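Local coordinates for protein peroxidase (Cellulomonas bogoriensis 69B4 = DSM 16987, PDB 6QZO) that binds heme b and, as a DyP-type peroxidase, probably uses peroxide to oxidise its substrates, at residues A[44-48]-A[146-152]; A[138-144]-A[359-364]. The contacts are given in a common frame with arbitrary orientation. Numbering follows the deposited sequence.

Contact 1 of 2, residues A[44-48]-A[146-152]; sequences PPSFI and QVCADDR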
ATOM      1  N   PRO A  44      -9.235  13.584  -5.987  1.00 19.95           N
ATOM      2  CA  PRO A  44      -8.295  12.681  -5.325  1.00 19.77           C
ATOM      3  C   PRO A  44      -8.074  11.384  -6.100  1.00 19.88           C
ATOM      4  O   PRO A  44      -9.018  10.689  -6.450  1.00 21.05           O
ATOM      5  CB  PRO A  44      -8.932  12.450  -3.944  1.00 19.77           C
ATOM      6  CG  PRO A  44      -9.829  13.648  -3.743  1.00 19.57           C
ATOM      7  CD  PRO A  44     -10.358  13.960  -5.120  1.00 20.12           C
ATOM      8  N   PRO A  45      -6.812  11.045  -6.434  1.00 19.48           N
ATOM      9  CA  PRO A  45      -6.494   9.771  -7.074  1.00 19.18           C
ATOM     10  C   PRO A  45      -6.349   8.660  -6.021  1.00 18.67           C
ATOM     11  O   PRO A  45      -6.494   8.935  -4.850  1.00 18.16           O
ATOM     12  CB  PRO A  45      -5.156  10.106  -7.742  1.00 18.96           C
ATOM     13  CG  PRO A  45      -4.489  10.999  -6.728  1.00 18.47           C
ATOM     14  CD  PRO A  45      -5.602  11.864  -6.201  1.00 18.91           C
ATOM     15  N   SER A  46      -6.014   7.449  -6.461  1.00 18.78           N
ATOM     16  CA  SER A  46      -6.119   6.205  -5.657  1.00 18.51           C
ATOM     17  C   SER A  46      -5.168   6.213  -4.454  1.00 17.96           C
ATOM     18  O   SER A  46      -5.571   5.669  -3.398  1.00 17.73           O
ATOM     19  CB  SER A  46      -5.904   5.005  -6.528  1.00 18.74           C
ATOM     20  OG  SER A  46      -6.937   4.888  -7.489  1.00 19.46           O
ATOM     21  N   PHE A  47      -3.956   6.766  -4.573  1.00 18.07           N
ATOM     22  CA  PHE A  47      -2.910   6.579  -3.530  1.00 17.95           C
ATOM     23  C   PHE A  47      -2.312   7.907  -3.064  1.00 17.68           C
ATOM     24  O   PHE A  47      -2.303   8.891  -3.843  1.00 18.23           O
ATOM     25  CB  PHE A  47      -1.833   5.623  -4.034  1.00 18.52           C
ATOM     26  CG  PHE A  47      -2.431   4.364  -4.597  1.00 19.23           C
ATOM     27  CD1 PHE A  47      -3.158   3.511  -3.778  1.00 19.79           C
ATOM     28  CD2 PHE A  47      -2.354   4.082  -5.947  1.00 19.76           C
ATOM     29  CE1 PHE A  47      -3.760   2.373  -4.296  1.00 20.13           C
ATOM     30  CE2 PHE A  47      -2.945   2.934  -6.460  1.00 20.60           C
ATOM     31  CZ  PHE A  47      -3.655   2.085  -5.635  1.00 20.18           C
ATOM     32  N   ILE A  48      -1.819   7.886  -1.819  1.00 16.89           N
ATOM     33  CA  ILE A  48      -1.173   9.023  -1.108  1.00 16.74           C
ATOM     34  C   ILE A  48      -0.005   8.515  -0.258  1.00 16.77           C
ATOM     35  O   ILE A  48      -0.135   7.459   0.383  1.00 16.62           O
ATOM     36  CB  ILE A  48      -2.171   9.776  -0.209  1.00 16.62           C
ATOM     37  CG1 ILE A  48      -1.571  11.082   0.295  1.00 16.68           C
ATOM     38  CG2 ILE A  48      -2.669   8.903   0.942  1.00 16.48           C
ATOM     39  CD1 ILE A  48      -2.618  12.069   0.769  1.00 16.81           C
ATOM     40  N   GLN A 146       2.902  15.998   0.326  1.00 14.47           N
ATOM     41  CA  GLN A 146       1.749  15.124   0.014  1.00 14.20           C
ATOM     42  C   GLN A 146       1.942  14.648  -1.419  1.00 14.36           C
ATOM     43  O   GLN A 146       1.794  15.484  -2.341  1.00 15.04           O
ATOM     44  CB  GLN A 146       0.410  15.838   0.173  1.00 14.04           C
ATOM     45  CG  GLN A 146      -0.765  14.931  -0.181  1.00 13.83           C
ATOM     46  CD  GLN A 146      -2.054  15.699  -0.277  1.00 13.91           C
ATOM     47  OE1 GLN A 146      -2.737  15.920   0.716  1.00 13.75           O
ATOM     48  NE2 GLN A 146      -2.394  16.102  -1.490  1.00 14.31           N
ATOM     49  N   VAL A 147       2.283  13.369  -1.584  1.00 13.95           N
ATOM     50  CA  VAL A 147       2.525  12.736  -2.912  1.00 13.85           C
ATOM     51  C   VAL A 147       1.335  11.827  -3.212  1.00 14.04           C
ATOM     52  O   VAL A 147       1.085  10.858  -2.416  1.00 13.58           O
ATOM     53  CB  VAL A 147       3.852  11.960  -2.941  1.00 13.60           C
ATOM     54  CG1 VAL A 147       4.251  11.567  -4.358  1.00 13.72           C
ATOM     55  CG2 VAL A 147       4.962  12.754  -2.284  1.00 13.53           C
ATOM     56  N   CYS A 148       0.620  12.150  -4.295  1.00 14.59           N
ATOM     57  CA  CYS A 148      -0.627  11.469  -4.716  1.00 15.01           C
ATOM     58  C   CYS A 148      -0.481  10.970  -6.150  1.00 15.37           C
ATOM     59  O   CYS A 148       0.035  11.749  -6.970  1.00 15.92           O
ATOM     60  CB  CYS A 148      -1.804  12.425  -4.667  1.00 15.16           C
ATOM     61  SG  CYS A 148      -2.274  12.840  -2.978  1.00 15.27           S
ATOM     62  N   ALA A 149      -0.966   9.758  -6.428  1.00 15.41           N
ATOM     63  CA  ALA A 149      -0.965   9.157  -7.782  1.00 15.92           C
ATOM     64  C   ALA A 149      -1.946   7.987  -7.871  1.00 16.19           C
ATOM     65  O   ALA A 149      -2.339   7.432  -6.829  1.00 16.76           O
ATOM     66  CB  ALA A 149       0.429   8.729  -8.164  1.00 15.92           C
ATOM     67  N   ASP A 150      -2.313   7.628  -9.096  1.00 16.70           N
ATOM     68  CA  ASP A 150      -3.213   6.491  -9.409  1.00 17.04           C
ATOM     69  C   ASP A 150      -2.399   5.208  -9.586  1.00 17.36           C
ATOM     70  O   ASP A 150      -2.994   4.217 -10.046  1.00 18.14           O
ATOM     71  CB  ASP A 150      -4.040   6.783 -10.665  1.00 17.39           C
ATOM     72  CG  ASP A 150      -5.318   7.533 -10.385  1.00 17.32           C
ATOM     73  OD1 ASP A 150      -5.843   7.385  -9.252  1.00 16.84           O
ATOM     74  OD2 ASP A 150      -5.777   8.253 -11.295  1.00 17.92           O
ATOM     75  N   ASP A 151      -1.107   5.223  -9.250  1.00 17.39           N
ATOM     76  CA  ASP A 151      -0.203   4.049  -9.387  1.00 17.72           C
ATOM     77  C   ASP A 151       0.855   4.059  -8.284  1.00 17.66           C
ATOM     78  O   ASP A 151       1.484   5.090  -8.083  1.00 17.93           O
ATOM     79  CB  ASP A 151       0.471   4.021 -10.756  1.00 18.15           C
ATOM     80  CG  ASP A 151       1.226   2.723 -10.984  1.00 18.46           C
ATOM     81  OD1 ASP A 151       2.394   2.639 -10.554  1.00 18.36           O
ATOM     82  OD2 ASP A 151       0.604   1.772 -11.526  1.00 18.81           O
ATOM     83  N   ARG A 152       1.071   2.910  -7.640  1.00 18.37           N
ATOM     84  CA  ARG A 152       1.897   2.751  -6.420  1.00 18.31           C
ATOM     85  C   ARG A 152       3.388   2.734  -6.779  1.00 18.05           C
ATOM     86  O   ARG A 152       4.202   3.161  -5.938  1.00 18.17           O
ATOM     87  CB  ARG A 152       1.469   1.503  -5.664  1.00 19.19           C
ATOM     88  CG  ARG A 152       2.004   1.452  -4.254  1.00 20.01           C
ATOM     89  CD  ARG A 152       1.575   2.559  -3.317  1.00 20.03           C
ATOM     90  NE  ARG A 152       2.294   2.223  -2.110  1.00 20.77           N
ATOM     91  CZ  ARG A 152       3.585   2.485  -1.835  1.00 21.00           C
ATOM     92  NH1 ARG A 152       4.376   3.115  -2.693  1.00 21.28           N
ATOM     93  NH2 ARG A 152       4.086   2.057  -0.692  1.00 21.05           N
TER
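Pro45 opens the contact by laying its ring on the other segment, CG standing 3.7 Å from Cys148 CB, while its carbonyl turns away to the hydroxyl of Tyr310. At Ser46 the backbone amide is taken by a side chain: Ser46 N donates to Asp150 OD1 (2.8 Å), and Ser46 OG bonds the carbonyl of Arg181. Strand pairing begins at Phe47, an antiparallel hydrogen-bonded pair with Ala149 (Phe47 N to Ala149 O 2.9 Å, Ala149 N to Phe47 O 3.0 Å). Here strands 47-55 and 143-149 run as central neighbours in the four-stranded antiparallel sheet of the N-terminal ferredoxin-like half of the DyP fold. The Phe47 ring presents its edge to Asp151 N (3.7 Å from CD2), beside the turn where Asp151 N-caps helix 152-165 and its carboxylate also takes the backbone N of Ser182 and a salt bridge from Arg181, both of the second subunit. Ile48 forms the next, non-hydrogen-bonded pair with Cys148; on the face opposite Phe47 its CG1 meets Cys148 SG at 3.8 Å.

Contact 2 of 2, residues A[138-144]-A[359-364]; sequences WCDGDVV and VGSAVF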
ATOM      1  N   TRP A 138       4.177  10.369  14.859  1.00 17.68           N
ATOM      2  CA  TRP A 138       3.179  10.683  13.794  1.00 17.16           C
ATOM      3  C   TRP A 138       2.795  12.172  13.853  1.00 16.59           C
ATOM      4  O   TRP A 138       1.798  12.549  13.222  1.00 16.23           O
ATOM      5  CB  TRP A 138       1.938   9.788  13.921  1.00 17.15           C
ATOM      6  CG  TRP A 138       2.178   8.327  13.714  1.00 17.06           C
ATOM      7  CD1 TRP A 138       1.884   7.333  14.598  1.00 17.28           C
ATOM      8  CD2 TRP A 138       2.691   7.679  12.535  1.00 16.93           C
ATOM      9  NE1 TRP A 138       2.218   6.115  14.072  1.00 17.28           N
ATOM     10  CE2 TRP A 138       2.716   6.292  12.810  1.00 17.16           C
ATOM     11  CE3 TRP A 138       3.140   8.123  11.289  1.00 16.90           C
ATOM     12  CZ2 TRP A 138       3.183   5.356  11.888  1.00 17.26           C
ATOM     13  CZ3 TRP A 138       3.590   7.200  10.371  1.00 16.89           C
ATOM     14  CH2 TRP A 138       3.631   5.839  10.673  1.00 17.07           C
ATOM     15  N   CYS A 139       3.563  12.983  14.587  1.00 16.39           N
ATOM     16  CA  CYS A 139       3.249  14.407  14.854  1.00 16.24           C
ATOM     17  C   CYS A 139       4.286  15.325  14.203  1.00 16.58           C
ATOM     18  O   CYS A 139       5.451  14.900  14.046  1.00 16.31           O
ATOM     19  CB  CYS A 139       3.177  14.686  16.344  1.00 16.20           C
ATOM     20  SG  CYS A 139       1.744  13.914  17.122  1.00 15.69           S
ATOM     21  N   ASP A 140       3.848  16.549  13.871  1.00 16.87           N
ATOM     22  CA  ASP A 140       4.691  17.706  13.477  1.00 17.08           C
ATOM     23  C   ASP A 140       5.497  17.345  12.213  1.00 16.54           C
ATOM     24  O   ASP A 140       5.028  16.513  11.425  1.00 16.49           O
ATOM     25  CB  ASP A 140       5.593  18.142  14.635  1.00 17.91           C
ATOM     26  CG  ASP A 140       4.876  18.352  15.951  1.00 18.65           C
ATOM     27  OD1 ASP A 140       3.694  18.757  15.942  1.00 19.07           O
ATOM     28  OD2 ASP A 140       5.504  18.046  16.978  1.00 19.56           O
ATOM     29  N   GLY A 141       6.650  17.977  12.025  1.00 16.26           N
ATOM     30  CA  GLY A 141       7.435  18.007  10.782  1.00 15.87           C
ATOM     31  C   GLY A 141       7.695  19.446  10.342  1.00 15.79           C
ATOM     32  O   GLY A 141       6.758  20.216  10.328  1.00 15.85           O
ATOM     33  N   ASP A 142       8.939  19.773   9.995  1.00 15.85           N
ATOM     34  CA  ASP A 142       9.358  21.087   9.451  1.00 16.15           C
ATOM     35  C   ASP A 142       8.767  21.265   8.052  1.00 16.02           C
ATOM     36  O   ASP A 142       8.398  22.391   7.711  1.00 15.95           O
ATOM     37  CB  ASP A 142      10.878  21.215   9.401  1.00 16.58           C
ATOM     38  CG  ASP A 142      11.517  21.218  10.782  1.00 17.00           C
ATOM     39  OD1 ASP A 142      10.836  21.600  11.729  1.00 17.43           O
ATOM     40  OD2 ASP A 142      12.684  20.854  10.894  1.00 17.18           O
ATOM     41  N   VAL A 143       8.650  20.187   7.272  1.00 15.74           N
ATOM     42  CA  VAL A 143       8.089  20.278   5.893  1.00 15.71           C
ATOM     43  C   VAL A 143       7.403  18.956   5.563  1.00 15.52           C
ATOM     44  O   VAL A 143       7.779  17.934   6.148  1.00 16.32           O
ATOM     45  CB  VAL A 143       9.177  20.661   4.875  1.00 15.83           C
ATOM     46  CG1 VAL A 143      10.266  19.605   4.820  1.00 15.91           C
ATOM     47  CG2 VAL A 143       8.608  20.922   3.493  1.00 15.67           C
ATOM     48  N   VAL A 144       6.423  18.995   4.673  1.00 15.16           N
ATOM     49  CA  VAL A 144       5.667  17.794   4.245  1.00 14.78           C
ATOM     50  C   VAL A 144       5.538  17.811   2.730  1.00 14.72           C
ATOM     51  O   VAL A 144       5.290  18.887   2.164  1.00 14.88           O
ATOM     52  CB  VAL A 144       4.280  17.736   4.887  1.00 14.65           C
ATOM     53  CG1 VAL A 144       3.426  18.938   4.473  1.00 14.67           C
ATOM     54  CG2 VAL A 144       3.577  16.417   4.568  1.00 14.51           C
ATOM     55  N   VAL A 359      -4.022   9.580  16.789  1.00 14.89           N
ATOM     56  CA  VAL A 359      -2.662   9.103  17.193  1.00 14.63           C
ATOM     57  C   VAL A 359      -1.575   9.975  16.547  1.00 13.96           C
ATOM     58  O   VAL A 359      -0.400   9.791  16.914  1.00 14.34           O
ATOM     59  CB  VAL A 359      -2.469   7.606  16.899  1.00 14.70           C
ATOM     60  CG1 VAL A 359      -3.422   6.773  17.748  1.00 15.15           C
ATOM     61  CG2 VAL A 359      -2.627   7.262  15.424  1.00 14.39           C
ATOM     62  N   GLY A 360      -1.946  10.919  15.682  1.00 13.20           N
ATOM     63  CA  GLY A 360      -1.001  11.840  15.030  1.00 12.88           C
ATOM     64  C   GLY A 360      -1.660  13.152  14.660  1.00 12.59           C
ATOM     65  O   GLY A 360      -2.826  13.113  14.238  1.00 12.41           O
ATOM     66  N   SER A 361      -0.923  14.263  14.800  1.00 12.50           N
ATOM     67  CA  SER A 361      -1.400  15.631  14.478  1.00 12.34           C
ATOM     68  C   SER A 361      -0.253  16.459  13.899  1.00 12.15           C
ATOM     69  O   SER A 361       0.841  16.547  14.544  1.00 12.18           O
ATOM     70  CB  SER A 361      -1.988  16.321  15.676  1.00 12.60           C
ATOM     71  OG  SER A 361      -2.820  17.408  15.249  1.00 12.56           O
ATOM     72  N   ALA A 362      -0.488  17.078  12.734  1.00 11.80           N
ATOM     73  CA  ALA A 362       0.477  17.992  12.102  1.00 11.76           C
ATOM     74  C   ALA A 362      -0.270  19.130  11.410  1.00 11.84           C
ATOM     75  O   ALA A 362      -1.313  18.863  10.757  1.00 11.89           O
ATOM     76  CB  ALA A 362       1.315  17.212  11.149  1.00 11.61           C
ATOM     77  N   VAL A 363       0.260  20.347  11.555  1.00 11.89           N
ATOM     78  CA  VAL A 363      -0.274  21.568  10.890  1.00 12.06           C
ATOM     79  C   VAL A 363       0.822  22.119   9.989  1.00 12.02           C
ATOM     80  O   VAL A 363       1.976  22.156  10.441  1.00 12.09           O
ATOM     81  CB  VAL A 363      -0.734  22.614  11.922  1.00 12.41           C
ATOM     82  CG1 VAL A 363      -1.402  23.788  11.251  1.00 12.60           C
ATOM     83  CG2 VAL A 363      -1.648  21.983  12.958  1.00 12.42           C
ATOM     84  N   PHE A 364       0.458  22.510   8.768  1.00 12.03           N
ATOM     85  CA  PHE A 364       1.390  23.065   7.753  1.00 12.13           C
ATOM     86  C   PHE A 364       0.732  24.251   7.055  1.00 12.59           C
ATOM     87  O   PHE A 364      -0.513  24.272   6.892  1.00 12.51           O
ATOM     88  CB  PHE A 364       1.771  22.015   6.711  1.00 11.68           C
ATOM     89  CG  PHE A 364       2.395  20.785   7.312  1.00 11.36           C
ATOM     90  CD1 PHE A 364       3.747  20.739   7.581  1.00 11.39           C
ATOM     91  CD2 PHE A 364       1.619  19.689   7.638  1.00 11.09           C
ATOM     92  CE1 PHE A 364       4.316  19.610   8.152  1.00 11.26           C
ATOM     93  CE2 PHE A 364       2.196  18.571   8.207  1.00 10.93           C
ATOM     94  CZ  PHE A 364       3.533  18.530   8.460  1.00 10.99           C
TER
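Two hydrogen bonds, both to the backbone of Ser361, fasten the loop before strand 143-149 to strand 356-366. Asp140 N donates to Ser361 O at 3.1 Å, and Ser361 N points to the sulphur of Cys139 (N to SG 3.6 Å), so a side chain accepts the second bond. A CA-H...O contact from Cys139 CA to Ser361 O (3.2 Å) reinforces the first. The hydroxyl of Ser361 turns instead to Arg234. Close approach depends on Gly360: its CA lies 3.4 Å from Trp138 O, and a CB there would clash with that carbonyl. Trp138 brings the edge of its indole near Val359 O, and the ring also makes a cation-pi contact with Arg235. Further along, Gly141 has backbone angles that call for glycine, and its O comes within 3.3 Å of Phe364 CE1. The chain then enters strand 143-149, where Val144 CG1 sits squarely over the Phe364 ring, 3.5 Å from its centroid, in a CH-pi contact. Val144 also packs on Leu50 and Met231, linking strands of both sheets. The arrangement belongs to the interface between the two ferredoxin-like halves of a DyP-type peroxidase: a segment of the N-terminal half lies along 356-366, one of the two outermost strands of the C-terminal sheet within this chain, in the half that carries the heme, with the Ser361 side chain about 9 Å from the cofactor.

Overall arrangement
Strand 143-149 is common to both contacts, which sit near its two ends with centres about 19 Å apart. Contact 1 works within the N-terminal sheet, as regular antiparallel pairing extended by an aspartate side chain; contact 2 joins that half of the chain to the C-terminal sheet, where a loop meets an edge strand through a cysteine sulphur, glycine backbone and an aromatic ring. Both are largely buried, but they face different neighbours: residues of the second subunit reach Phe47 and Asp150 to Arg152, whereas no other chain of the assembly touches contact 2. Along the sequence the segments alternate: contact 1 closes within the N-terminal half, and contact 2 alone spans from that half to the C-terminal one.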